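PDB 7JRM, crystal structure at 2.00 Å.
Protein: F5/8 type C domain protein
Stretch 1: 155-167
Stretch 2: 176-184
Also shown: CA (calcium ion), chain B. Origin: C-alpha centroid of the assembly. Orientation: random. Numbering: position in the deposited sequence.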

# COMPACT_ATOMS: atom_id res chain seq x y z
N HIS A 155 -41.38 -4.18 -18.48
CA HIS A 155 -42.22 -5.14 -19.17
C HIS A 155 -43.58 -4.56 -19.55
O HIS A 155 -44.22 -5.06 -20.48
CB HIS A 155 -42.40 -6.40 -18.32
CG HIS A 155 -43.36 -7.40 -18.89
ND1 HIS A 155 -42.99 -8.33 -19.83
CD2 HIS A 155 -44.68 -7.61 -18.65
CE1 HIS A 155 -44.03 -9.07 -20.15
NE2 HIS A 155 -45.07 -8.65 -19.45
N VAL A 156 -44.03 -3.52 -18.86
CA VAL A 156 -45.32 -2.91 -19.13
C VAL A 156 -45.13 -1.56 -19.80
O VAL A 156 -45.95 -0.64 -19.61
CB VAL A 156 -46.15 -2.78 -17.84
CG1 VAL A 156 -46.55 -4.15 -17.31
CG2 VAL A 156 -45.38 -2.01 -16.78
N ALA A 157 -44.07 -1.42 -20.59
CA ALA A 157 -43.78 -0.16 -21.27
C ALA A 157 -44.83 0.20 -22.31
O ALA A 157 -44.83 1.35 -22.77
CB ALA A 157 -42.40 -0.23 -21.93
N ASP A 158 -45.70 -0.73 -22.69
CA ASP A 158 -46.74 -0.48 -23.68
C ASP A 158 -48.14 -0.41 -23.07
O ASP A 158 -49.13 -0.38 -23.81
CB ASP A 158 -46.70 -1.55 -24.77
CG ASP A 158 -46.66 -2.96 -24.20
OD1 ASP A 158 -46.27 -3.89 -24.94
OD2 ASP A 158 -47.03 -3.15 -23.02
N LYS A 159 -48.24 -0.39 -21.74
CA LYS A 159 -49.53 -0.49 -21.06
C LYS A 159 -50.15 0.86 -20.73
O LYS A 159 -51.27 0.89 -20.21
CB LYS A 159 -49.38 -1.32 -19.79
CG LYS A 159 -49.06 -2.79 -20.04
CD LYS A 159 -50.00 -3.39 -21.08
CE LYS A 159 -49.73 -4.87 -21.27
NZ LYS A 159 -50.82 -5.53 -22.04
N LYS A 160 -49.45 1.96 -20.99
CA LYS A 160 -49.98 3.32 -20.86
C LYS A 160 -50.31 3.72 -19.43
O LYS A 160 -49.83 4.76 -18.95
CB LYS A 160 -51.23 3.49 -21.73
CG LYS A 160 -50.98 3.38 -23.23
CD LYS A 160 -52.28 3.55 -24.01
CE LYS A 160 -52.04 3.44 -25.51
NZ LYS A 160 -51.35 2.18 -25.87
N VAL A 161 -51.12 2.92 -18.73
CA VAL A 161 -51.75 3.36 -17.49
C VAL A 161 -50.94 3.01 -16.24
O VAL A 161 -51.41 3.28 -15.12
CB VAL A 161 -53.16 2.77 -17.35
CG1 VAL A 161 -54.03 3.20 -18.51
CG2 VAL A 161 -53.09 1.25 -17.26
N SER A 162 -49.75 2.43 -16.38
CA SER A 162 -48.98 2.02 -15.22
C SER A 162 -48.61 3.23 -14.36
O SER A 162 -48.12 4.24 -14.87
CB SER A 162 -47.72 1.28 -15.66
OG SER A 162 -48.03 -0.04 -16.09
N SER A 163 -48.85 3.11 -13.05
CA SER A 163 -48.57 4.19 -12.11
C SER A 163 -48.58 3.68 -10.67
O SER A 163 -49.55 3.05 -10.24
CB SER A 163 -49.59 5.32 -12.26
OG SER A 163 -50.91 4.84 -12.07
N VAL A 164 -47.51 3.95 -9.92
CA VAL A 164 -47.39 3.51 -8.53
C VAL A 164 -46.76 4.62 -7.71
O VAL A 164 -46.35 5.66 -8.23
CB VAL A 164 -46.56 2.21 -8.40
CG1 VAL A 164 -47.25 1.05 -9.08
CG2 VAL A 164 -45.16 2.42 -8.96
N LYS A 165 -46.70 4.39 -6.40
CA LYS A 165 -45.96 5.24 -5.48
C LYS A 165 -45.25 4.35 -4.47
O LYS A 165 -45.88 3.49 -3.86
CB LYS A 165 -46.87 6.24 -4.76
CG LYS A 165 -46.12 7.23 -3.88
CD LYS A 165 -47.05 7.97 -2.94
CE LYS A 165 -48.28 8.50 -3.67
NZ LYS A 165 -49.51 8.32 -2.86
N PHE A 166 -43.95 4.55 -4.32
CA PHE A 166 -43.16 3.75 -3.39
C PHE A 166 -43.07 4.45 -2.05
O PHE A 166 -42.85 5.66 -1.98
CB PHE A 166 -41.75 3.51 -3.95
CG PHE A 166 -41.74 2.72 -5.23
CD1 PHE A 166 -41.91 3.35 -6.44
CD2 PHE A 166 -41.55 1.35 -5.21
CE1 PHE A 166 -41.90 2.63 -7.62
CE2 PHE A 166 -41.53 0.62 -6.38
CZ PHE A 166 -41.70 1.26 -7.59
N LYS A 167 -43.25 3.68 -0.98
CA LYS A 167 -43.17 4.19 0.38
C LYS A 167 -42.35 3.22 1.22
O LYS A 167 -42.41 2.00 1.03
CB LYS A 167 -44.56 4.38 1.00
CG LYS A 167 -45.48 5.28 0.19
CD LYS A 167 -46.84 5.41 0.85
CE LYS A 167 -47.92 5.74 -0.18
NZ LYS A 167 -49.28 5.72 0.42
N ALA A 176 -39.78 7.68 4.00
CA ALA A 176 -39.48 8.19 2.67
C ALA A 176 -40.55 7.72 1.70
O ALA A 176 -41.22 6.71 1.92
CB ALA A 176 -38.09 7.74 2.19
N GLU A 177 -40.71 8.48 0.62
CA GLU A 177 -41.67 8.13 -0.42
C GLU A 177 -41.32 8.91 -1.68
O GLU A 177 -40.65 9.94 -1.63
CB GLU A 177 -43.11 8.43 0.02
CG GLU A 177 -43.47 9.90 0.01
CD GLU A 177 -44.88 10.16 0.51
OE1 GLU A 177 -45.66 9.19 0.60
OE2 GLU A 177 -45.20 11.32 0.81
N THR A 178 -41.79 8.39 -2.81
CA THR A 178 -41.62 9.04 -4.10
C THR A 178 -42.93 9.72 -4.51
O THR A 178 -43.95 9.61 -3.83
CB THR A 178 -41.18 8.03 -5.17
OG1 THR A 178 -42.27 7.15 -5.46
CG2 THR A 178 -39.99 7.22 -4.68
N ASP A 179 -42.88 10.43 -5.63
CA ASP A 179 -44.10 10.91 -6.25
C ASP A 179 -44.78 9.76 -6.99
O ASP A 179 -44.34 8.61 -6.93
CB ASP A 179 -43.79 12.07 -7.21
CG ASP A 179 -42.90 13.12 -6.59
OD1 ASP A 179 -43.09 13.44 -5.39
OD2 ASP A 179 -42.01 13.64 -7.29
N VAL A 180 -45.86 10.06 -7.69
CA VAL A 180 -46.49 9.06 -8.54
C VAL A 180 -45.58 8.79 -9.73
O VAL A 180 -45.28 9.69 -10.53
CB VAL A 180 -47.88 9.51 -9.00
CG1 VAL A 180 -48.34 8.70 -10.19
CG2 VAL A 180 -48.88 9.39 -7.85
N MET A 181 -45.11 7.55 -9.85
CA MET A 181 -44.17 7.17 -10.89
C MET A 181 -44.92 6.48 -12.02
O MET A 181 -45.72 5.57 -11.77
CB MET A 181 -43.08 6.25 -10.34
CG MET A 181 -41.97 6.99 -9.61
SD MET A 181 -40.61 5.92 -9.12
CE MET A 181 -39.56 6.05 -10.57
N ARG A 182 -44.67 6.91 -13.25
CA ARG A 182 -45.33 6.38 -14.43
C ARG A 182 -44.32 5.62 -15.29
O ARG A 182 -43.17 5.41 -14.89
CB ARG A 182 -46.01 7.52 -15.19
CG ARG A 182 -46.72 8.51 -14.28
CD ARG A 182 -47.68 9.40 -15.04
NE ARG A 182 -48.64 10.04 -14.15
CZ ARG A 182 -49.80 9.50 -13.78
NH1 ARG A 182 -50.15 8.30 -14.24
NH2 ARG A 182 -50.61 10.15 -12.96
N ILE A 183 -44.76 5.21 -16.48
CA ILE A 183 -43.91 4.39 -17.34
C ILE A 183 -42.65 5.14 -17.73
O ILE A 183 -41.54 4.59 -17.68
CB ILE A 183 -44.70 3.93 -18.58
CG1 ILE A 183 -45.75 2.89 -18.19
CG2 ILE A 183 -43.77 3.38 -19.65
CD1 ILE A 183 -46.73 2.57 -19.29
N ASP A 184 -42.79 6.41 -18.11
CA ASP A 184 -41.65 7.20 -18.58
C ASP A 184 -40.96 7.97 -17.45
O ASP A 184 -40.15 8.85 -17.74
CB ASP A 184 -42.10 8.17 -19.68
CG ASP A 184 -43.19 9.12 -19.22
OD1 ASP A 184 -43.84 8.83 -18.19
OD2 ASP A 184 -43.39 10.15 -19.89
CA CA B . -51.76 2.42 -10.82
O HOH W 1 -47.63 5.36 -17.07
O HOH W 2 -52.51 1.63 -12.97

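Stretch 2 runs antiparallel to stretch 1, and the pairing breaks into two short ladders. At Ala 176 the contact is made by backbone: Ala 176 O lies 3.5 Å from Lys 167 CA, a CA-H...O contact. Glu 177 pairs with Lys 167 without backbone hydrogen bonds, and the CA atoms of Glu 177 and Lys 167 are 4.3 Å apart, as is usual for such a pair. Glu 177 OE1 lies 3.9 Å from Lys 167 CG, against the aliphatic part of the lysine.

Thr 178 is held at two points by Phe 166. Thr 178 N donates to Phe 166 O at 3.0 Å. Phe 166 N donates to Thr 178 OG1 at 3.3 Å, so a side chain takes the place of a backbone acceptor. Thr 178 OG1 donates to Asp 179 O at 2.9 Å, which links the hydroxyl to the backbone of both stretches. It also sits at the edge of the Phe 166 ring. The register shifts by one residue between the ladders.

Val 180 CA makes a CA-H...O contact of 3.4 Å with Val 164 O.

Backbone pairing resumes at Met 181, in a weakly bonded strand. Met 181 N donates to Val 164 O at 2.8 Å, and Val 164 N donates to Met 181 O at 3.0 Å. Both bonds are nearly straight. Met 181 SD packs 3.8 Å from Phe 166 CE1, approaching the ring obliquely.

Arg 182 NH1 lies 3.6 Å from Ser 163 CB. Ser 163 O and Ser 163 OG bind the calcium ion at 2.4 and 2.9 Å.

Ile 183 has the largest area covered by the other stretch, and its CB points toward it. Ile 183 CD1 lies 3.3 Å from both Val 156 O, in the turn, and Lys 160 N. Ile 183 CG1 is 3.6 Å from Ser 162 CB. Water 1 accepts from Ile 183 N and donates to Lys 160 O and Ser 162 O, bridging the backbones.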